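Local coordinates for uncharacterized protein Atu1656 (Agrobacterium tumefaciens, PDB 2OJH) that is of unknown function but belongs to the TolB family and folds as a six-bladed beta-propeller, at residues R30-R35 against N260-F265; G53-L58 against L64-L69. One frame throughout, in Å; residues are numbered along the deposited sequence. Where two conformers were deposited one is given.

Interaction 1 of 2, residues R30-R35 against N260-F265; sequences RTRKMR and NVETLF
R32 and L264 are the closest backbone positions across this contact, yet their CA atoms stand 8.1 Å apart, too far for sheet pairing; the segments meet through side chains alone. R32 lies in the loop that leads into the strand carrying M34 and R35, and E262 begins strand 262-267. The guanidinium of R32 grips the carboxylate end-on: NH1 donates to E262 OE1 at 2.8 Å and NH2 to E262 OE2 at 3.0 Å, a two-bond salt bridge. The bonds are fairly straight, 160° at the first hydrogen. Nevertheless the two flat groups are not coplanar but turned 64° apart, and both oxygens are approached from above the carboxylate plane. A bend at chi2 (-71°) brings the arginine across to the glutamate, whose own chain runs extended beyond CG to meet it from the opposite direction. L264 CD2 packs over one face of the R32 guanidinium, toward its rim, 3.6 Å from R32 NH1. R32 NE is held separately by the carbonyl of I29, which helps fix the group's rotation. The strand carrying E262 has a classic beta bulge, L264 and F265 being set opposite the single residue V251. The arrangement is a surface salt bridge between adjacent beta-propeller blades, from the loop entering one outer strand to the outer strand of the other.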
loop_
_atom_site.group_PDB
_atom_site.type_symbol
_atom_site.label_atom_id
_atom_site.label_comp_id
_atom_site.label_asym_id
_atom_site.label_seq_id
_atom_site.Cartn_x
_atom_site.Cartn_y
_atom_site.Cartn_z
ATOM N N ARG A 30 -9.402 -8.339 15.618
ATOM C CA ARG A 30 -10.073 -9.379 16.393
ATOM C C ARG A 30 -10.549 -8.862 17.762
ATOM O O ARG A 30 -11.682 -9.089 18.162
ATOM C CB ARG A 30 -9.138 -10.591 16.568
ATOM C CG ARG A 30 -8.549 -11.115 15.249
ATOM C CD ARG A 30 -9.630 -11.362 14.186
ATOM N NE ARG A 30 -9.037 -11.835 12.937
ATOM C CZ ARG A 30 -9.691 -11.969 11.790
ATOM N NH1 ARG A 30 -10.985 -11.668 11.706
ATOM N NH2 ARG A 30 -9.050 -12.413 10.718
ATOM N N THR A 31 -9.663 -8.170 18.466
ATOM C CA THR A 31 -9.931 -7.658 19.814
ATOM C C THR A 31 -10.424 -6.208 19.762
ATOM O O THR A 31 -10.932 -5.683 20.754
ATOM C CB THR A 31 -8.669 -7.689 20.659
ATOM O OG1 THR A 31 -7.718 -6.810 20.067
ATOM C CG2 THR A 31 -8.069 -9.104 20.731
ATOM N N ARG A 32 -10.255 -5.577 18.604
ATOM C CA ARG A 32 -10.623 -4.184 18.346
ATOM C C ARG A 32 -9.865 -3.214 19.276
ATOM O O ARG A 32 -10.391 -2.196 19.705
ATOM C CB ARG A 32 -12.153 -3.992 18.371
ATOM C CG ARG A 32 -12.912 -4.841 17.305
ATOM C CD ARG A 32 -12.660 -4.309 15.909
ATOM N NE ARG A 32 -13.124 -5.178 14.825
ATOM C CZ ARG A 32 -14.215 -4.955 14.102
ATOM N NH1 ARG A 32 -14.985 -3.903 14.355
ATOM N NH2 ARG A 32 -14.545 -5.799 13.130
ATOM N N LYS A 33 -8.607 -3.552 19.560
ATOM C CA LYS A 33 -7.719 -2.718 20.365
ATOM C C LYS A 33 -6.646 -2.098 19.469
ATOM O O LYS A 33 -6.126 -2.773 18.568
ATOM C CB LYS A 33 -6.961 -3.554 21.404
ATOM C CG LYS A 33 -7.788 -4.429 22.331
ATOM C CD LYS A 33 -8.200 -3.720 23.576
ATOM C CE LYS A 33 -9.664 -3.331 23.485
ATOM N NZ LYS A 33 -10.299 -3.774 24.745
HETATM N N MSE A 34 -6.281 -0.850 19.772
HETATM C CA MSE A 34 -5.161 -0.174 19.101
HETATM C C MSE A 34 -3.953 0.009 20.014
HETATM O O MSE A 34 -4.070 -0.048 21.246
HETATM C CB MSE A 34 -5.594 1.178 18.491
HETATM C CG MSE A 34 -6.138 2.209 19.489
HETATM SE SE MSE A 34 -5.611 4.006 18.897
HETATM C CE MSE A 34 -3.665 3.724 19.027
ATOM N N ARG A 35 -2.787 0.223 19.414
ATOM C CA ARG A 35 -1.588 0.569 20.172
ATOM C C ARG A 35 -0.751 1.586 19.391
ATOM O O ARG A 35 -0.769 1.572 18.162
ATOM C CB ARG A 35 -0.773 -0.689 20.515
ATOM C CG ARG A 35 0.590 -0.833 19.831
ATOM C CD ARG A 35 1.429 -1.863 20.568
ATOM N NE ARG A 35 2.871 -1.644 20.453
ATOM C CZ ARG A 35 3.708 -2.442 19.794
ATOM N NH1 ARG A 35 5.013 -2.158 19.759
ATOM N NH2 ARG A 35 3.251 -3.520 19.166
ATOM N N ASN A 260 -20.646 -6.549 4.661
ATOM C CA ASN A 260 -20.406 -6.095 6.049
ATOM C C ASN A 260 -19.368 -4.983 6.178
ATOM O O ASN A 260 -18.403 -5.095 6.946
ATOM C CB ASN A 260 -20.031 -7.278 6.950
ATOM C CG ASN A 260 -21.190 -8.250 7.141
ATOM O OD1 ASN A 260 -22.249 -7.879 7.667
ATOM N ND2 ASN A 260 -21.003 -9.497 6.701
ATOM N N VAL A 261 -19.568 -3.908 5.419
ATOM C CA VAL A 261 -18.657 -2.768 5.501
ATOM C C VAL A 261 -18.870 -2.105 6.862
ATOM O O VAL A 261 -20.010 -1.880 7.289
ATOM C CB VAL A 261 -18.904 -1.746 4.380
ATOM C CG1 VAL A 261 -17.888 -0.619 4.465
ATOM C CG2 VAL A 261 -18.805 -2.424 3.021
ATOM N N GLU A 262 -17.780 -1.823 7.561
ATOM C CA GLU A 262 -17.877 -1.118 8.830
ATOM C C GLU A 262 -16.770 -0.085 8.944
ATOM O O GLU A 262 -15.722 -0.224 8.311
ATOM C CB GLU A 262 -17.829 -2.099 10.006
ATOM C CG GLU A 262 -16.524 -2.900 10.120
ATOM C CD GLU A 262 -16.621 -3.998 11.169
ATOM O OE1 GLU A 262 -16.944 -3.672 12.338
ATOM O OE2 GLU A 262 -16.403 -5.182 10.829
ATOM N N THR A 263 -17.010 0.941 9.752
ATOM C CA THR A 263 -15.961 1.904 10.110
ATOM C C THR A 263 -15.253 1.406 11.352
ATOM O O THR A 263 -15.866 1.230 12.405
ATOM C CB THR A 263 -16.555 3.308 10.359
ATOM O OG1 THR A 263 -17.226 3.727 9.169
ATOM C CG2 THR A 263 -15.466 4.321 10.673
ATOM N N LEU A 264 -13.964 1.126 11.231
ATOM C CA LEU A 264 -13.191 0.738 12.388
ATOM C C LEU A 264 -12.945 1.972 13.262
ATOM O O LEU A 264 -13.196 1.938 14.467
ATOM C CB LEU A 264 -11.861 0.093 11.947
ATOM C CG LEU A 264 -12.075 -1.215 11.204
ATOM C CD1 LEU A 264 -10.671 -1.821 10.829
ATOM C CD2 LEU A 264 -12.905 -2.230 11.994
ATOM N N PHE A 265 -12.458 3.071 12.674
ATOM C CA PHE A 265 -12.300 4.322 13.427
ATOM C C PHE A 265 -12.212 5.506 12.457
ATOM O O PHE A 265 -11.912 5.307 11.294
ATOM C CB PHE A 265 -11.064 4.261 14.333
ATOM C CG PHE A 265 -9.848 3.672 13.666
ATOM C CD1 PHE A 265 -9.621 2.302 13.720
ATOM C CD2 PHE A 265 -8.932 4.484 12.997
ATOM C CE1 PHE A 265 -8.488 1.742 13.110
ATOM C CE2 PHE A 265 -7.793 3.940 12.393
ATOM C CZ PHE A 265 -7.589 2.564 12.444
#

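Interaction 2 of 2, residues G53-L58 against L64-L69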
loop_
_atom_site.group_PDB
_atom_site.type_symbol
_atom_site.label_atom_id
_atom_site.label_comp_id
_atom_site.label_asym_id
_atom_site.label_seq_id
_atom_site.Cartn_x
_atom_site.Cartn_y
_atom_site.Cartn_z
ATOM N N GLY A 53 7.054 -10.717 11.403
ATOM C CA GLY A 53 6.257 -10.078 12.453
ATOM C C GLY A 53 6.996 -9.047 13.278
ATOM O O GLY A 53 6.374 -8.333 14.082
ATOM N N LYS A 54 8.305 -8.936 13.061
ATOM C CA LYS A 54 9.173 -8.211 13.970
ATOM C C LYS A 54 9.373 -6.711 13.752
ATOM O O LYS A 54 9.832 -6.014 14.669
ATOM C CB LYS A 54 10.555 -8.836 13.944
ATOM C CG LYS A 54 10.604 -10.230 14.515
ATOM C CD LYS A 54 12.050 -10.626 14.725
ATOM C CE LYS A 54 12.124 -11.860 15.602
ATOM N NZ LYS A 54 13.506 -12.143 16.082
ATOM N N TYR A 55 9.105 -6.218 12.547
ATOM C CA TYR A 55 9.285 -4.793 12.311
ATOM C C TYR A 55 8.312 -4.204 11.309
ATOM O O TYR A 55 7.689 -4.926 10.508
ATOM C CB TYR A 55 10.713 -4.474 11.896
ATOM C CG TYR A 55 11.138 -5.013 10.539
ATOM C CD1 TYR A 55 10.897 -4.274 9.374
ATOM C CD2 TYR A 55 11.823 -6.233 10.419
ATOM C CE1 TYR A 55 11.298 -4.745 8.129
ATOM C CE2 TYR A 55 12.228 -6.706 9.161
ATOM C CZ TYR A 55 11.961 -5.950 8.032
ATOM O OH TYR A 55 12.345 -6.372 6.776
ATOM N N LEU A 56 8.180 -2.879 11.358
ATOM C CA LEU A 56 7.470 -2.148 10.328
ATOM C C LEU A 56 8.452 -1.445 9.405
ATOM O O LEU A 56 9.514 -0.974 9.846
ATOM C CB LEU A 56 6.498 -1.107 10.923
ATOM C CG LEU A 56 5.480 -1.624 11.948
ATOM C CD1 LEU A 56 4.740 -0.447 12.560
ATOM C CD2 LEU A 56 4.486 -2.634 11.347
ATOM N N LEU A 57 8.082 -1.378 8.126
ATOM C CA LEU A 57 8.851 -0.650 7.123
ATOM C C LEU A 57 8.077 0.603 6.683
ATOM O O LEU A 57 6.944 0.520 6.145
ATOM C CB LEU A 57 9.211 -1.561 5.944
ATOM C CG LEU A 57 10.169 -0.986 4.889
ATOM C CD1 LEU A 57 11.597 -0.906 5.426
ATOM C CD2 LEU A 57 10.087 -1.843 3.622
ATOM N N LEU A 58 8.666 1.762 6.961
ATOM C CA LEU A 58 8.036 3.060 6.679
ATOM C C LEU A 58 8.920 3.904 5.755
ATOM O O LEU A 58 10.140 3.739 5.721
ATOM C CB LEU A 58 7.875 3.876 7.973
ATOM C CG LEU A 58 6.813 3.619 9.060
ATOM C CD1 LEU A 58 5.451 4.173 8.760
ATOM C CD2 LEU A 58 6.755 2.158 9.553
ATOM N N LEU A 64 13.888 5.042 3.391
ATOM C CA LEU A 64 13.154 3.946 4.040
ATOM C C LEU A 64 13.718 3.661 5.428
ATOM O O LEU A 64 14.939 3.701 5.624
ATOM C CB LEU A 64 13.264 2.652 3.235
ATOM C CG LEU A 64 12.372 2.364 2.046
ATOM C CD1 LEU A 64 12.686 0.929 1.668
ATOM C CD2 LEU A 64 10.909 2.497 2.432
ATOM N N TYR A 65 12.831 3.306 6.362
ATOM C CA TYR A 65 13.226 2.996 7.738
ATOM C C TYR A 65 12.553 1.743 8.302
ATOM O O TYR A 65 11.355 1.523 8.087
ATOM C CB TYR A 65 12.870 4.168 8.662
ATOM C CG TYR A 65 13.567 5.458 8.343
ATOM C CD1 TYR A 65 13.052 6.331 7.394
ATOM C CD2 TYR A 65 14.724 5.827 9.020
ATOM C CE1 TYR A 65 13.702 7.541 7.092
ATOM C CE2 TYR A 65 15.365 7.042 8.741
ATOM C CZ TYR A 65 14.845 7.882 7.769
ATOM O OH TYR A 65 15.461 9.077 7.471
ATOM N N ARG A 66 13.311 0.953 9.064
ATOM C CA ARG A 66 12.728 -0.140 9.853
ATOM C C ARG A 66 12.461 0.333 11.296
ATOM O O ARG A 66 13.325 0.958 11.920
ATOM C CB ARG A 66 13.664 -1.359 9.886
ATOM C CG ARG A 66 13.981 -1.964 8.528
ATOM C CD ARG A 66 14.908 -3.170 8.653
ATOM N NE ARG A 66 15.710 -3.330 7.433
ATOM C CZ ARG A 66 16.930 -2.799 7.244
ATOM N NH1 ARG A 66 17.588 -3.008 6.100
ATOM N NH2 ARG A 66 17.499 -2.046 8.189
ATOM N N LEU A 67 11.266 0.040 11.810
ATOM C CA LEU A 67 10.923 0.311 13.210
ATOM C C LEU A 67 10.574 -1.005 13.895
ATOM O O LEU A 67 9.553 -1.623 13.556
ATOM C CB LEU A 67 9.732 1.253 13.302
ATOM C CG LEU A 67 9.920 2.739 12.992
ATOM C CD1 LEU A 67 10.263 3.038 11.512
ATOM C CD2 LEU A 67 8.616 3.416 13.362
ATOM N N SER A 68 11.434 -1.438 14.818
ATOM C CA SER A 68 11.236 -2.700 15.526
ATOM C C SER A 68 10.020 -2.660 16.443
ATOM O O SER A 68 9.799 -1.686 17.147
ATOM C CB SER A 68 12.474 -3.064 16.337
ATOM O OG SER A 68 12.297 -4.333 16.923
ATOM N N LEU A 69 9.251 -3.738 16.425
ATOM C CA LEU A 69 8.039 -3.857 17.249
ATOM C C LEU A 69 8.301 -4.366 18.674
ATOM O O LEU A 69 7.418 -4.302 19.526
ATOM C CB LEU A 69 6.986 -4.707 16.542
ATOM C CG LEU A 69 6.361 -3.980 15.340
ATOM C CD1 LEU A 69 5.509 -4.920 14.562
ATOM C CD2 LEU A 69 5.540 -2.758 15.779
HETATM O O HOH W 1 10.173 -6.811 17.251
#
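Y55 and R66 lie side by side on one face of an antiparallel strand pair, pointing the same way, with L57 on that face too. The strand axes run at 155° and approach to 4.5 Å. L56-L67 and L58-Y65 are hydrogen-bonded pairs, each joined by two backbone bonds, while Y55-S68 and L57-R66 are non-hydrogen-bonded pairs. A fifth bond, L69 N to K54 O at 2.9 Å, extends the ladder beyond the strands.

Followed outward, R66 starts with CB 4.1 Å from Y55 CD1. CG then passes the same ring side, 3.9 Å from Y55 CE1. Next, CD lies over the ring face, 4.1 Å from the Y55 centroid and 16° off its normal, a CH-pi contact. CD is anti to CA (chi2 -180°) and the chain runs on extended to NE, which carries the guanidinium past the ring, its plane nearly perpendicular to it. There NE hydrogen-bonds to the hydroxyl of Y99, NH1 to the carbonyl of S117, and NH2 forms a salt bridge with E76; Y55 OH also hydrogen-bonds to Y99 OH.

The other face is mostly leucine, with Y65 at its end beside F44: L58 CD2 meets L67 CD1 at 4.1 Å, and L56 CG meets L69 CD2 at 4.0 Å. A water donates to K54 O, 2.7 Å away.

The chemistry divides by face: leucines pack the side touching I24 and I26 of strand 22-28, whereas on the other an arginine pairs its methylenes with a ring and shares its charged end between E76 of its own sheet and Y99 and S117 of the next blade. This beta hairpin thus joins both neighbouring blades of the propeller.

How the interactions relate
From the N terminus, the chain passes through 30-35, which leads into the outer strand of the first blade, then forms the hairpin of interaction 2, a local closure with only five residues between its segments. It continues through the next blades until 260-265 meets 30-35, so interaction 1 closes a loop of 224 intervening residues that contains interaction 2 entirely; the two do not cross. Strand 285-291 then joins 22-28 and 33-40 to close the ring. Interaction 2 builds the middle of one four-stranded blade, whereas interaction 1 bridges two blades. Their centres are 22 Å apart; in the conformer given, R35 NH1 lies 3.2 Å from L69 O, probably a hydrogen bond, though doubtful because R35 has a second conformer.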